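Local coordinates for L-lysine 6-monooxygenase involved in desferrioxamine biosynthesis (Erwinia amylovora CFBP1430, PDB 5O8P), which probably hydroxylates one terminal amine of cadaverine, as an FAD- and NADPH-dependent monooxygenase of desferrioxamine siderophore biosynthesis, at residues I16-E28 with C107-W119. Sequence-based numbering, arbitrary orientation.
Sequences IGPFNLGLACLSE and CQWAAERLGNLRW. With FAD (flavin-adenine dinucleotide), chain C.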
loop_
_atom_site.group_PDB
_atom_site.type_symbol
_atom_site.label_atom_id
_atom_site.label_comp_id
_atom_site.label_asym_id
_atom_site.label_seq_id
_atom_site.Cartn_x
_atom_site.Cartn_y
_atom_site.Cartn_z
ATOM N N ILE B 16 -29.844 3.826 -22.963
ATOM C CA ILE B 16 -29.169 2.645 -22.440
ATOM C C ILE B 16 -27.722 3.015 -22.107
ATOM O O ILE B 16 -26.748 2.658 -22.812
ATOM C CB ILE B 16 -29.245 1.438 -23.401
ATOM C CG1 ILE B 16 -30.696 1.126 -23.755
ATOM C CG2 ILE B 16 -28.632 0.196 -22.759
ATOM C CD1 ILE B 16 -30.828 0.197 -24.947
ATOM N N GLY B 17 -27.605 3.767 -21.024
ATOM C CA GLY B 17 -26.322 3.978 -20.372
ATOM C C GLY B 17 -26.114 2.843 -19.409
ATOM O O GLY B 17 -26.916 1.916 -19.397
ATOM N N PRO B 18 -25.051 2.901 -18.591
ATOM C CA PRO B 18 -24.825 1.825 -17.620
ATOM C C PRO B 18 -25.949 1.670 -16.610
ATOM O O PRO B 18 -26.189 0.546 -16.149
ATOM C CB PRO B 18 -23.526 2.231 -16.917
ATOM C CG PRO B 18 -22.923 3.305 -17.763
ATOM C CD PRO B 18 -24.058 3.980 -18.458
ATOM N N PHE B 19 -26.644 2.761 -16.298
ATOM C CA PHE B 19 -27.798 2.678 -15.397
ATOM C C PHE B 19 -28.991 1.891 -15.969
ATOM O O PHE B 19 -29.422 0.922 -15.348
ATOM C CB PHE B 19 -28.229 4.073 -14.919
ATOM C CG PHE B 19 -27.150 4.810 -14.197
ATOM C CD1 PHE B 19 -26.374 4.176 -13.210
ATOM C CD2 PHE B 19 -26.909 6.134 -14.458
ATOM C CE1 PHE B 19 -25.376 4.842 -12.543
ATOM C CE2 PHE B 19 -25.906 6.809 -13.771
ATOM C CZ PHE B 19 -25.137 6.152 -12.837
ATOM N N ASN B 20 -29.510 2.272 -17.137
ATOM C CA ASN B 20 -30.606 1.496 -17.753
ATOM C C ASN B 20 -30.165 0.133 -18.246
ATOM O O ASN B 20 -30.977 -0.777 -18.285
ATOM C CB ASN B 20 -31.304 2.246 -18.886
ATOM C CG ASN B 20 -32.461 3.113 -18.413
ATOM O OD1 ASN B 20 -32.818 3.104 -17.250
ATOM N ND2 ASN B 20 -33.049 3.872 -19.323
ATOM N N LEU B 21 -28.895 -0.029 -18.606
ATOM C CA LEU B 21 -28.373 -1.357 -18.942
ATOM C C LEU B 21 -28.425 -2.244 -17.702
ATOM O O LEU B 21 -28.699 -3.441 -17.792
ATOM C CB LEU B 21 -26.942 -1.275 -19.481
ATOM C CG LEU B 21 -26.308 -2.602 -19.912
ATOM C CD1 LEU B 21 -27.115 -3.253 -21.026
ATOM C CD2 LEU B 21 -24.852 -2.426 -20.353
ATOM N N GLY B 22 -28.155 -1.651 -16.540
ATOM C CA GLY B 22 -28.328 -2.332 -15.259
ATOM C C GLY B 22 -29.759 -2.750 -15.054
ATOM O O GLY B 22 -30.038 -3.937 -14.880
ATOM N N LEU B 23 -30.673 -1.783 -15.109
ATOM C CA LEU B 23 -32.112 -2.075 -14.988
ATOM C C LEU B 23 -32.536 -3.207 -15.920
ATOM O O LEU B 23 -33.332 -4.070 -15.535
ATOM C CB LEU B 23 -32.959 -0.832 -15.279
ATOM C CG LEU B 23 -34.461 -0.912 -14.989
ATOM C CD1 LEU B 23 -34.742 -1.485 -13.620
ATOM C CD2 LEU B 23 -35.087 0.465 -15.119
ATOM N N ALA B 24 -31.984 -3.212 -17.133
ATOM C CA ALA B 24 -32.301 -4.235 -18.118
ATOM C C ALA B 24 -31.870 -5.624 -17.680
ATOM O O ALA B 24 -32.652 -6.570 -17.813
ATOM C CB ALA B 24 -31.682 -3.894 -19.460
ATOM N N CYS B 25 -30.648 -5.755 -17.164
ATOM C CA CYS B 25 -30.186 -7.053 -16.660
ATOM C C CYS B 25 -30.984 -7.506 -15.449
ATOM O O CYS B 25 -31.239 -8.684 -15.264
ATOM C CB CYS B 25 -28.721 -7.001 -16.257
ATOM S SG CYS B 25 -27.573 -6.472 -17.529
ATOM N N LEU B 26 -31.352 -6.559 -14.603
ATOM C CA LEU B 26 -32.121 -6.879 -13.416
ATOM C C LEU B 26 -33.557 -7.219 -13.756
ATOM O O LEU B 26 -34.120 -8.092 -13.110
ATOM C CB LEU B 26 -32.048 -5.751 -12.384
ATOM C CG LEU B 26 -30.671 -5.574 -11.731
ATOM C CD1 LEU B 26 -30.657 -4.347 -10.828
ATOM C CD2 LEU B 26 -30.270 -6.811 -10.944
ATOM N N SER B 27 -34.141 -6.553 -14.764
ATOM C CA SER B 27 -35.555 -6.791 -15.138
ATOM C C SER B 27 -35.789 -8.023 -15.999
ATOM O O SER B 27 -36.853 -8.611 -15.898
ATOM C CB SER B 27 -36.189 -5.568 -15.804
ATOM O OG SER B 27 -35.436 -5.065 -16.869
ATOM N N GLU B 28 -34.822 -8.421 -16.830
ATOM C CA GLU B 28 -35.013 -9.565 -17.750
ATOM C C GLU B 28 -35.598 -10.837 -17.102
ATOM O O GLU B 28 -36.610 -11.340 -17.590
ATOM C CB GLU B 28 -33.733 -9.928 -18.514
ATOM C CG GLU B 28 -34.011 -10.582 -19.873
ATOM C CD GLU B 28 -32.768 -11.075 -20.609
ATOM O OE1 GLU B 28 -31.796 -11.463 -19.919
ATOM O OE2 GLU B 28 -32.765 -11.089 -21.874
ATOM N N CYS B 107 -19.803 -4.478 -20.464
ATOM C CA CYS B 107 -21.125 -3.912 -20.755
ATOM C C CYS B 107 -21.626 -4.307 -22.143
ATOM O O CYS B 107 -22.817 -4.495 -22.339
ATOM C CB CYS B 107 -21.117 -2.395 -20.629
ATOM S SG CYS B 107 -21.041 -1.820 -18.920
ATOM N N GLN B 108 -20.708 -4.436 -23.095
ATOM C CA GLN B 108 -21.057 -4.820 -24.465
ATOM C C GLN B 108 -21.484 -6.268 -24.502
ATOM O O GLN B 108 -22.485 -6.596 -25.107
ATOM C CB GLN B 108 -19.887 -4.581 -25.429
ATOM C CG GLN B 108 -19.706 -3.111 -25.797
ATOM C CD GLN B 108 -18.438 -2.837 -26.586
ATOM O OE1 GLN B 108 -17.598 -3.723 -26.783
ATOM N NE2 GLN B 108 -18.278 -1.596 -27.022
ATOM N N TRP B 109 -20.733 -7.132 -23.835
ATOM C CA TRP B 109 -21.126 -8.529 -23.667
ATOM C C TRP B 109 -22.519 -8.681 -23.057
ATOM O O TRP B 109 -23.305 -9.499 -23.522
ATOM C CB TRP B 109 -20.097 -9.246 -22.805
ATOM C CG TRP B 109 -20.467 -10.598 -22.391
ATOM C CD1 TRP B 109 -20.267 -11.741 -23.078
ATOM C CD2 TRP B 109 -21.087 -10.960 -21.169
ATOM N NE1 TRP B 109 -20.723 -12.813 -22.365
ATOM C CE2 TRP B 109 -21.231 -12.361 -21.181
ATOM C CE3 TRP B 109 -21.523 -10.237 -20.053
ATOM C CZ2 TRP B 109 -21.803 -13.061 -20.133
ATOM C CZ3 TRP B 109 -22.073 -10.933 -18.997
ATOM C CH2 TRP B 109 -22.210 -12.335 -19.046
ATOM N N ALA B 110 -22.813 -7.907 -22.019
ATOM C CA ALA B 110 -24.129 -7.943 -21.398
ATOM C C ALA B 110 -25.209 -7.475 -22.373
ATOM O O ALA B 110 -26.232 -8.134 -22.538
ATOM C CB ALA B 110 -24.152 -7.092 -20.139
ATOM N N ALA B 111 -24.970 -6.347 -23.028
ATOM C CA ALA B 111 -25.937 -5.789 -23.975
ATOM C C ALA B 111 -26.253 -6.769 -25.106
ATOM O O ALA B 111 -27.390 -6.880 -25.523
ATOM C CB ALA B 111 -25.431 -4.475 -24.544
ATOM N N GLU B 112 -25.237 -7.480 -25.576
ATOM C CA GLU B 112 -25.405 -8.512 -26.599
ATOM C C GLU B 112 -26.284 -9.676 -26.078
ATOM O O GLU B 112 -27.220 -10.090 -26.751
ATOM C CB GLU B 112 -24.022 -9.001 -27.088
ATOM C CG GLU B 112 -23.948 -9.441 -28.545
ATOM C CD GLU B 112 -24.645 -10.775 -28.831
ATOM O OE1 GLU B 112 -24.692 -11.654 -27.930
ATOM O OE2 GLU B 112 -25.146 -10.947 -29.974
ATOM N N ARG B 113 -26.008 -10.163 -24.868
ATOM C CA ARG B 113 -26.745 -11.306 -24.279
ATOM C C ARG B 113 -28.232 -11.008 -24.049
ATOM O O ARG B 113 -29.065 -11.908 -24.099
ATOM C CB ARG B 113 -26.115 -11.735 -22.943
ATOM C CG ARG B 113 -25.731 -13.204 -22.831
ATOM C CD ARG B 113 -25.301 -13.568 -21.407
ATOM N NE ARG B 113 -26.497 -13.831 -20.597
ATOM C CZ ARG B 113 -26.747 -14.925 -19.862
ATOM N NH1 ARG B 113 -25.855 -15.924 -19.754
ATOM N NH2 ARG B 113 -27.924 -15.014 -19.222
ATOM N N LEU B 114 -28.556 -9.750 -23.769
ATOM C CA LEU B 114 -29.920 -9.365 -23.433
ATOM C C LEU B 114 -30.852 -9.406 -24.633
ATOM O O LEU B 114 -30.434 -9.236 -25.782
ATOM C CB LEU B 114 -29.962 -7.951 -22.835
ATOM C CG LEU B 114 -29.426 -7.783 -21.411
ATOM C CD1 LEU B 114 -29.050 -6.325 -21.141
ATOM C CD2 LEU B 114 -30.454 -8.252 -20.409
ATOM N N GLY B 115 -32.129 -9.628 -24.328
ATOM C CA GLY B 115 -33.202 -9.571 -25.305
ATOM C C GLY B 115 -34.018 -8.284 -25.297
ATOM O O GLY B 115 -34.640 -7.947 -26.297
ATOM N N ASN B 116 -34.020 -7.559 -24.183
ATOM C CA ASN B 116 -34.939 -6.421 -24.003
ATOM C C ASN B 116 -34.417 -5.073 -24.499
ATOM O O ASN B 116 -35.028 -4.047 -24.208
ATOM C CB ASN B 116 -35.410 -6.316 -22.546
ATOM C CG ASN B 116 -34.277 -6.360 -21.541
ATOM O OD1 ASN B 116 -33.099 -6.376 -21.909
ATOM N ND2 ASN B 116 -34.633 -6.405 -20.245
ATOM N N LEU B 117 -33.322 -5.065 -25.260
ATOM C CA LEU B 117 -32.748 -3.812 -25.776
ATOM C C LEU B 117 -33.100 -3.604 -27.241
ATOM O O LEU B 117 -33.074 -4.557 -27.995
ATOM C CB LEU B 117 -31.221 -3.822 -25.620
ATOM C CG LEU B 117 -30.698 -4.147 -24.220
ATOM C CD1 LEU B 117 -29.179 -4.069 -24.203
ATOM C CD2 LEU B 117 -31.338 -3.217 -23.185
ATOM N N ARG B 118 -33.424 -2.367 -27.617
ATOM C CA ARG B 118 -33.697 -1.984 -29.000
ATOM C C ARG B 118 -32.774 -0.834 -29.398
ATOM O O ARG B 118 -33.017 0.329 -29.051
ATOM C CB ARG B 118 -35.169 -1.553 -29.170
ATOM C CG ARG B 118 -35.889 -2.313 -30.263
ATOM C CD ARG B 118 -36.799 -3.410 -29.749
ATOM N NE ARG B 118 -36.095 -4.489 -29.058
ATOM C CZ ARG B 118 -36.666 -5.615 -28.606
ATOM N NH1 ARG B 118 -37.971 -5.858 -28.783
ATOM N NH2 ARG B 118 -35.924 -6.515 -27.973
ATOM N N TRP B 119 -31.709 -1.159 -30.123
ATOM C CA TRP B 119 -30.752 -0.143 -30.577
ATOM C C TRP B 119 -31.262 0.603 -31.813
ATOM O O TRP B 119 -32.288 0.245 -32.379
ATOM C CB TRP B 119 -29.388 -0.785 -30.858
ATOM C CG TRP B 119 -28.799 -1.425 -29.649
ATOM C CD1 TRP B 119 -28.733 -2.756 -29.378
ATOM C CD2 TRP B 119 -28.237 -0.754 -28.521
ATOM N NE1 TRP B 119 -28.158 -2.963 -28.151
ATOM C CE2 TRP B 119 -27.837 -1.749 -27.603
ATOM C CE3 TRP B 119 -28.024 0.594 -28.199
ATOM C CZ2 TRP B 119 -27.229 -1.443 -26.381
ATOM C CZ3 TRP B 119 -27.428 0.908 -26.985
ATOM C CH2 TRP B 119 -27.031 -0.106 -26.091
HETATM P PA FAD C . -24.986 7.576 -20.688
HETATM O O1A FAD C . -23.717 7.028 -21.314
HETATM O O2A FAD C . -25.230 9.066 -20.695
HETATM O O5B FAD C . -26.195 6.815 -21.443
HETATM C C5B FAD C . -27.233 7.509 -22.127
HETATM C C4B FAD C . -27.665 6.818 -23.415
HETATM O O4B FAD C . -28.960 7.305 -23.801
HETATM C C3B FAD C . -26.730 7.113 -24.582
HETATM O O3B FAD C . -26.421 5.883 -25.250
HETATM C C2B FAD C . -27.498 8.110 -25.448
HETATM O O2B FAD C . -27.212 8.014 -26.848
HETATM C C1B FAD C . -28.939 7.726 -25.172
HETATM N N9A FAD C . -29.966 8.758 -25.482
HETATM C C8A FAD C . -30.010 10.053 -25.104
HETATM N N7A FAD C . -31.128 10.655 -25.599
HETATM C C5A FAD C . -31.817 9.734 -26.307
HETATM C C6A FAD C . -33.077 9.680 -27.097
HETATM N N6A FAD C . -33.863 10.774 -27.239
HETATM N N1A FAD C . -33.422 8.497 -27.672
HETATM C C2A FAD C . -32.658 7.391 -27.550
HETATM N N3A FAD C . -31.504 7.374 -26.857
HETATM C C4A FAD C . -31.042 8.487 -26.224
HETATM N N1 FAD C . -18.995 6.793 -12.394
HETATM C C2 FAD C . -18.565 5.802 -11.571
HETATM O O2 FAD C . -19.300 5.471 -10.614
HETATM N N3 FAD C . -17.387 5.165 -11.758
HETATM C C4 FAD C . -16.561 5.481 -12.772
HETATM O O4 FAD C . -15.477 4.884 -12.920
HETATM C C4X FAD C . -16.958 6.555 -13.717
HETATM N N5 FAD C . -16.175 6.918 -14.757
HETATM C C5X FAD C . -16.565 7.904 -15.598
HETATM C C6 FAD C . -15.716 8.237 -16.651
HETATM C C7 FAD C . -16.050 9.239 -17.559
HETATM C C7M FAD C . -15.112 9.583 -18.689
HETATM C C8 FAD C . -17.343 9.965 -17.393
HETATM C C8M FAD C . -17.728 11.052 -18.359
HETATM C C9 FAD C . -18.199 9.642 -16.339
HETATM C C9A FAD C . -17.875 8.630 -15.416
HETATM N N10 FAD C . -18.725 8.259 -14.319
HETATM C C10 FAD C . -18.267 7.221 -13.459
HETATM C "C1'" FAD C . -20.043 8.891 -14.037
HETATM C "C2'" FAD C . -21.224 8.108 -14.656
HETATM O "O2'" FAD C . -21.093 6.698 -14.382
HETATM C "C3'" FAD C . -21.389 8.325 -16.172
HETATM O "O3'" FAD C . -21.629 9.711 -16.458
HETATM C "C4'" FAD C . -22.525 7.497 -16.787
HETATM O "O4'" FAD C . -22.253 7.268 -18.174
HETATM C "C5'" FAD C . -23.887 8.174 -16.660
HETATM O "O5'" FAD C . -24.911 7.180 -16.746
HETATM P P FAD C . -26.012 7.244 -17.906
HETATM O O1P FAD C . -26.903 6.026 -17.773
HETATM O O2P FAD C . -26.596 8.623 -17.775
HETATM O O3P FAD C . -24.987 7.030 -19.153
#
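With its CG turned anti to the backbone N (chi1 -178°), Leu21 lets its branched end reach helix 100-113; Asn116, whose CG is tucked between its own N and carbonyl carbon (chi1 50°), brings its amide to Ala24 of helix 18-27. The two methyls of Leu21 divide the work. CD2 lies 3.7 Å from Cys107 CB, while CD1 touches Leu114 CD1 (3.6 Å) and Leu117 CD1, the Leu117 side chain crossing at about a right angle. A forked side chain suits this place, and so do the small Ala24 and Ala111, which allow the leucines close to both helices. Helix 18-27 is the first helix of the Rossmann-type FAD-binding fold: it follows strand 8-14, and its N-cap Gly17, with no side chain, lets the backbone lie against the FAD pyrophosphate. Helix 100-113 leads through a short turn into strand 117-118, which joins the same sheet beside strand 35-38. At the start of 16-28 Ile16 lays CD1 over one face of the Trp119 indole, 4.0 Å from the six-membered ring centroid, a CH-pi contact. At the far end Asn116 ND2 donates a nearly straight bond (3.1 Å, 172°) to Ala24 O, which Glu28 N reaches from the opposite face of the carbonyl plane, so one oxygen serves two donors. Gly115 N donates to Glu28 OE2 on its syn side (2.9 Å); Tyr75 OH hydrogen-bonds OE1, so both carboxylate oxygens of this partly exposed glutamate are engaged, with Leu114 CD2 against the carboxylate, 3.5 Å from OE1.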